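Local coordinates for protein thioredoxin (Thermosipho africanus, PDB 6MOS) that probably works as a thioredoxin, exchanging thiols and disulfides with partner proteins through a redox-active disulfide at the start of a helix, at residues 31-36 / 74-79. Numbering follows the deposited sequence.
Sequences EYFKND and KLVFTV
Val76 lays its two methyl groups on the ring of Phe33. CG2 stands over the middle of the face, 3.8 Å from the ring centroid and only 8° off the normal, a CH-pi contact, while CG1 rests at the root of the ring, 3.8 Å from Phe33 CG. The ring gets there because its CG is anti to the carbonyl carbon (chi1 -61°). Val79, farther along the same loop, packs its CG1 mainly on backbone, 3.4 Å from Phe33 O and 3.7 Å from Lys34 CA; its CG2 separately meets the side-chain amide of Asn35 in van der Waals contact, 3.5 Å from ND2. That amide is steadied at its other end, where OD1 accepts a hydrogen bond from Lys37 N. With an alanine at Phe33 the ring face under Val76 CG2 is gone and CG1 keeps little beyond CB, which would probably open a gap between strand and loop. The contact thus lays the segment between helix 69-73 and strand 81-86 over strand 29-34, a central strand of the thioredoxin-fold sheet. Phe33 also packs on Ile62 of strand 58-63 and Ile83 of strand 81-86, and Val79 reaches Cys41 of helix 39-55, half of the Cys38-Cys41 disulfide.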
# COMPACT_ATOMS: atom_id res chain seq x y z
N GLU A 31 0.13 -2.38 -2.93
CA GLU A 31 -0.90 -1.68 -3.68
C GLU A 31 -1.25 -0.41 -2.92
O GLU A 31 -1.59 -0.47 -1.74
CB GLU A 31 -2.13 -2.57 -3.87
CG GLU A 31 -1.84 -3.66 -4.95
CD GLU A 31 -3.02 -4.57 -5.26
OE1 GLU A 31 -4.01 -4.54 -4.54
OE2 GLU A 31 -2.93 -5.36 -6.25
N TYR A 32 -1.12 0.73 -3.59
CA TYR A 32 -1.31 2.05 -2.98
C TYR A 32 -2.51 2.70 -3.66
O TYR A 32 -2.45 3.01 -4.85
CB TYR A 32 -0.06 2.90 -3.17
CG TYR A 32 -0.13 4.25 -2.51
CD1 TYR A 32 -0.00 4.37 -1.14
CD2 TYR A 32 -0.32 5.41 -3.25
CE1 TYR A 32 -0.08 5.60 -0.52
CE2 TYR A 32 -0.39 6.66 -2.65
CZ TYR A 32 -0.27 6.74 -1.28
OH TYR A 32 -0.34 7.97 -0.65
N PHE A 33 -3.59 2.90 -2.91
CA PHE A 33 -4.83 3.46 -3.45
C PHE A 33 -4.90 4.94 -3.12
O PHE A 33 -4.73 5.34 -1.96
CB PHE A 33 -6.06 2.74 -2.89
CG PHE A 33 -6.10 1.26 -3.22
CD1 PHE A 33 -5.44 0.34 -2.41
CD2 PHE A 33 -6.79 0.81 -4.33
CE1 PHE A 33 -5.47 -1.02 -2.70
CE2 PHE A 33 -6.83 -0.56 -4.64
CZ PHE A 33 -6.17 -1.47 -3.83
N LYS A 34 -5.14 5.76 -4.14
CA LYS A 34 -5.07 7.21 -3.97
C LYS A 34 -6.10 7.87 -4.87
O LYS A 34 -6.75 7.23 -5.69
CB LYS A 34 -3.65 7.73 -4.26
CG LYS A 34 -3.09 7.39 -5.67
CD LYS A 34 -3.52 8.44 -6.72
CE LYS A 34 -2.90 8.18 -8.08
NZ LYS A 34 -3.15 9.35 -8.98
N ASN A 35 -6.25 9.18 -4.69
CA ASN A 35 -6.79 10.01 -5.76
C ASN A 35 -6.00 11.31 -5.77
O ASN A 35 -5.20 11.58 -4.87
CB ASN A 35 -8.30 10.20 -5.62
CG ASN A 35 -8.68 11.08 -4.47
OD1 ASN A 35 -8.16 12.18 -4.31
ND2 ASN A 35 -9.63 10.61 -3.68
N ASP A 36 -6.17 12.10 -6.82
CA ASP A 36 -5.28 13.23 -6.96
C ASP A 36 -5.77 14.46 -6.21
O ASP A 36 -5.11 15.50 -6.24
CB ASP A 36 -5.06 13.55 -8.45
CG ASP A 36 -4.00 12.64 -9.07
OD1 ASP A 36 -3.19 12.05 -8.32
OD2 ASP A 36 -3.97 12.51 -10.31
N LYS A 74 -12.05 -4.75 -4.30
CA LYS A 74 -11.27 -4.96 -3.08
C LYS A 74 -11.88 -4.30 -1.85
O LYS A 74 -11.30 -4.42 -0.76
CB LYS A 74 -9.85 -4.43 -3.25
CG LYS A 74 -8.99 -5.25 -4.18
CD LYS A 74 -8.62 -6.62 -3.61
CE LYS A 74 -7.61 -6.48 -2.48
NZ LYS A 74 -7.09 -7.81 -2.04
N LEU A 75 -13.01 -3.61 -1.99
CA LEU A 75 -13.68 -2.94 -0.86
C LEU A 75 -12.80 -1.85 -0.26
O LEU A 75 -12.71 -1.68 0.96
CB LEU A 75 -14.12 -3.96 0.20
CG LEU A 75 -14.93 -5.13 -0.38
CD1 LEU A 75 -15.32 -6.13 0.69
CD2 LEU A 75 -16.18 -4.60 -1.08
N VAL A 76 -12.15 -1.09 -1.14
CA VAL A 76 -11.36 0.08 -0.76
C VAL A 76 -12.23 1.30 -0.95
O VAL A 76 -12.70 1.57 -2.06
CB VAL A 76 -10.09 0.19 -1.62
CG1 VAL A 76 -9.39 1.53 -1.34
CG2 VAL A 76 -9.18 -1.00 -1.36
N PHE A 77 -12.44 2.06 0.13
CA PHE A 77 -13.33 3.21 0.11
C PHE A 77 -12.69 4.51 0.53
O PHE A 77 -13.20 5.57 0.18
CB PHE A 77 -14.55 2.95 1.01
CG PHE A 77 -15.16 1.63 0.78
CD1 PHE A 77 -15.74 1.33 -0.44
CD2 PHE A 77 -15.15 0.67 1.77
CE1 PHE A 77 -16.29 0.10 -0.67
CE2 PHE A 77 -15.71 -0.56 1.55
CZ PHE A 77 -16.28 -0.85 0.32
N THR A 78 -11.61 4.46 1.30
CA THR A 78 -10.90 5.66 1.72
C THR A 78 -9.50 5.65 1.14
O THR A 78 -8.92 4.59 0.89
CB THR A 78 -10.83 5.76 3.26
OG1 THR A 78 -10.07 6.92 3.61
CG2 THR A 78 -10.21 4.51 3.87
N VAL A 79 -8.95 6.84 0.93
CA VAL A 79 -7.55 6.95 0.54
C VAL A 79 -6.83 7.87 1.53
O VAL A 79 -7.46 8.78 2.10
CB VAL A 79 -7.41 7.44 -0.92
CG1 VAL A 79 -7.97 6.40 -1.84
CG2 VAL A 79 -8.17 8.74 -1.13